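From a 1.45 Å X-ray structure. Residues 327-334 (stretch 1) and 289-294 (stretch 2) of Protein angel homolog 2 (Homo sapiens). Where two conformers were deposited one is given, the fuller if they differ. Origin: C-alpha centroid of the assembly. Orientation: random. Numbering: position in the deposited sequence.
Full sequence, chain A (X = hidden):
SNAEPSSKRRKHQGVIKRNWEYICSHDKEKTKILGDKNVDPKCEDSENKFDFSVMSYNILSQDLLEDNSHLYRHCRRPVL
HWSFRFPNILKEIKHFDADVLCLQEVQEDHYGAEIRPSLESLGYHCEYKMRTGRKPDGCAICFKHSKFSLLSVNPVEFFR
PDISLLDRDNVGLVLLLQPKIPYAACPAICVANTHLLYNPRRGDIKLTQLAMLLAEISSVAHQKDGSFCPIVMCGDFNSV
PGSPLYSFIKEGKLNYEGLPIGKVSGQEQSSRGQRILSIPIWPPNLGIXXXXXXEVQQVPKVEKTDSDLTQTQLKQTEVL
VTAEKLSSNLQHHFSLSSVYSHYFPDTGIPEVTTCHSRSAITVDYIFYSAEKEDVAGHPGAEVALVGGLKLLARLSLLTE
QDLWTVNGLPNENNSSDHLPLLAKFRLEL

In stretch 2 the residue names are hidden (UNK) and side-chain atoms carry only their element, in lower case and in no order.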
# COMPACT_ATOMS: atom_id res chain seq x y z
N SER A 327 -2.70 21.91 -18.69
CA SER A 327 -3.72 20.98 -19.15
C SER A 327 -4.13 20.04 -18.01
O SER A 327 -3.48 19.98 -16.97
CB SER A 327 -3.21 20.16 -20.33
OG SER A 327 -2.34 19.12 -19.91
N SER A 328 -5.21 19.30 -18.22
CA SER A 328 -5.77 18.44 -17.18
C SER A 328 -5.24 17.02 -17.28
O SER A 328 -5.99 16.05 -17.36
CB SER A 328 -7.29 18.46 -17.25
OG SER A 328 -7.73 18.02 -18.52
N ASN A 329 -3.91 16.91 -17.29
CA ASN A 329 -3.25 15.62 -17.38
C ASN A 329 -2.20 15.50 -16.29
O ASN A 329 -1.44 16.45 -16.05
CB ASN A 329 -2.61 15.43 -18.74
CG ASN A 329 -3.62 15.38 -19.84
OD1 ASN A 329 -4.24 14.35 -20.08
ND2 ASN A 329 -3.83 16.51 -20.50
N LEU A 330 -2.18 14.36 -15.63
CA LEU A 330 -1.13 13.99 -14.71
C LEU A 330 -0.28 12.92 -15.38
O LEU A 330 -0.79 12.10 -16.15
CB LEU A 330 -1.70 13.37 -13.44
CG LEU A 330 -2.24 14.24 -12.32
CD1 LEU A 330 -2.41 13.29 -11.12
CD2 LEU A 330 -1.32 15.38 -12.02
N GLN A 331 1.01 12.93 -15.08
CA GLN A 331 1.92 11.91 -15.57
C GLN A 331 2.86 11.52 -14.45
O GLN A 331 3.04 12.26 -13.48
CB GLN A 331 2.74 12.42 -16.77
CG GLN A 331 1.91 12.78 -18.02
CD GLN A 331 1.31 14.19 -18.01
OE1 GLN A 331 0.29 14.44 -18.66
NE2 GLN A 331 1.96 15.13 -17.32
N HIS A 332 3.46 10.33 -14.57
CA HIS A 332 4.64 9.97 -13.79
C HIS A 332 5.60 9.27 -14.75
O HIS A 332 5.22 8.87 -15.86
CB HIS A 332 4.35 9.16 -12.52
CG HIS A 332 3.87 7.77 -12.78
ND1 HIS A 332 4.66 6.81 -13.38
CD2 HIS A 332 2.69 7.17 -12.49
CE1 HIS A 332 3.98 5.68 -13.46
NE2 HIS A 332 2.78 5.87 -12.94
N HIS A 333 6.86 9.12 -14.33
CA HIS A 333 7.91 8.63 -15.20
C HIS A 333 8.30 7.18 -14.93
O HIS A 333 9.34 6.73 -15.44
CB HIS A 333 9.15 9.51 -15.09
CG HIS A 333 8.93 10.92 -15.52
ND1 HIS A 333 8.35 11.24 -16.73
CD2 HIS A 333 9.24 12.10 -14.92
CE1 HIS A 333 8.31 12.56 -16.85
NE2 HIS A 333 8.83 13.10 -15.77
N PHE A 334 7.51 6.45 -14.17
CA PHE A 334 7.84 5.07 -13.85
C PHE A 334 7.14 4.11 -14.82
O PHE A 334 6.23 4.49 -15.55
CB PHE A 334 7.46 4.72 -12.41
CG PHE A 334 7.99 5.69 -11.39
CD1 PHE A 334 9.35 5.91 -11.25
CD2 PHE A 334 7.12 6.36 -10.56
CE1 PHE A 334 9.83 6.81 -10.31
CE2 PHE A 334 7.60 7.26 -9.60
CZ PHE A 334 8.95 7.49 -9.48
N UNK A 289 5.40 18.95 -9.62
CA UNK A 289 4.94 19.21 -10.99
C UNK A 289 3.81 18.26 -11.36
O UNK A 289 3.61 17.27 -10.69
o UNK A 289 6.34 17.70 -12.21
c UNK A 289 6.08 19.06 -11.96
N UNK A 290 3.22 18.45 -12.53
CA UNK A 290 2.18 17.55 -13.09
C UNK A 290 2.79 16.20 -13.51
O UNK A 290 2.03 15.37 -13.89
c UNK A 290 0.69 19.43 -13.89
n UNK A 290 -1.60 18.80 -13.45
c UNK A 290 1.46 18.19 -14.27
o UNK A 290 -0.21 19.15 -11.74
c UNK A 290 -0.42 19.12 -12.93
N UNK A 291 4.11 16.04 -13.59
CA UNK A 291 4.79 14.75 -13.80
C UNK A 291 5.12 14.10 -12.45
O UNK A 291 5.87 13.16 -12.47
c UNK A 291 6.02 14.93 -14.68
n UNK A 291 6.65 16.00 -16.73
c UNK A 291 5.69 15.41 -16.07
o UNK A 291 4.58 15.24 -16.53
N UNK A 292 4.63 14.64 -11.32
CA UNK A 292 4.81 14.04 -10.00
C UNK A 292 6.28 13.98 -9.58
O UNK A 292 6.73 13.01 -8.97
c UNK A 292 4.13 12.67 -9.88
s UNK A 292 2.34 12.77 -10.05
N UNK A 293 7.03 15.02 -9.92
CA UNK A 293 8.40 15.17 -9.44
C UNK A 293 8.51 16.47 -8.65
O UNK A 293 7.80 17.44 -8.91
c UNK A 293 9.46 15.12 -10.55
c UNK A 293 9.35 13.80 -11.29
c UNK A 293 9.32 16.28 -11.50
N UNK A 294 9.42 16.49 -7.68
CA UNK A 294 9.68 17.74 -6.99
C UNK A 294 10.21 18.78 -7.98
O UNK A 294 10.96 18.46 -8.90
c UNK A 294 9.47 15.23 -2.52
o UNK A 294 9.02 14.53 -1.42
c UNK A 294 10.73 17.52 -5.91
c UNK A 294 8.71 16.29 -2.95
c UNK A 294 9.12 17.02 -4.04
c UNK A 294 10.63 14.89 -3.17
c UNK A 294 10.28 16.70 -4.73
c UNK A 294 11.03 15.63 -4.27
O HOH W 1 7.58 10.79 -12.04

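Position 289 carries two side-chain atoms, one carbon and then one oxygen, with no branch and no ring. A single oxygen on CB means a hydroxymethyl group, and the side chain makes no contact with stretch 1. The residue is Ser289. Its hydroxyl works within its own stretch: OG of Ser289 accepts a hydrogen bond from the backbone N of position 291 at 3.1 Å, while O of Ser289 accepts one from N of position 292 at 2.9 Å. The latter bond closes a type I beta turn from 289 to 292.

Position 290 has three carbons in a row, the third bearing one oxygen and one nitrogen. The side-chain nitrogen lies 3.7 Å from CD2 of Leu330 and 3.5 Å from O of Asn329, so the chain reaches along the strand of stretch 1. Two methylenes followed by a carboxamide give glutamine. This is Gln290, and its NE2 is hydrogen-bonded elsewhere in the structure. Its backbone also takes part: N of Gln331 donates to O of Gln290 at 2.9 Å, with an angle of 162° at the hydrogen.

Position 291 has two carbons, the second carrying an oxygen and a nitrogen: a carboxamide one methylene shorter. The side-chain oxygen is 2.7 Å from NE2 of Gln331, and CB lies 3.5 Å from NE2 of His333, approaching that ring obliquely. The residue is Asn291. NE2 of Gln331 donates to OD1 of Asn291 with an angle of 146°, so the two amides pair through one hydrogen bond. Chi1 of Asn291 is near -63° (m).

Position 292 shows one carbon and one sulfur, without a further carbon. Its CA-to-CB bond points toward stretch 1, CB comes within 4.4 Å of CB of His332, and the sulfur stands 3.5 Å from O of Gln331. The lack of a further carbon excludes methionine and identifies Cys292. A phi/psi of 63/38 puts this residue in the left-handed region.

Position 293 has three carbons, one bearing the other two. One of the two branch carbons rests 4.0 Å from CD2 of His333, again oblique to the ring. Branching at CB with no heteroatom gives Val293, and the touching methyl is CG1.

Position 294 has one carbon leading to a six-carbon ring that bears one oxygen, a phenol and therefore Tyr294. Its side chain lies out of reach of stretch 1 and takes no part in the contact.

The contact, which buries 417 Å² summed over both sides, is organised by the turn, which offers O of Gln290 to the strand 329-331. That oxygen also receives a CA-H...O contact from CA of Leu330 at 3.5 Å, and CA of Asn291 returns one to O of Gln331 at 3.1 Å. The amide pair of Gln331 and Asn291 adds a side-chain hydrogen bond beside the backbone one. Farther along, water 1 extends the polar link, donating to O of Asn291 at 3.0 Å and accepting from N of His333 at 2.9 Å, while the His333 ring packs against Asn291 and Val293.

Stretch 2 289-294: SQNCVY
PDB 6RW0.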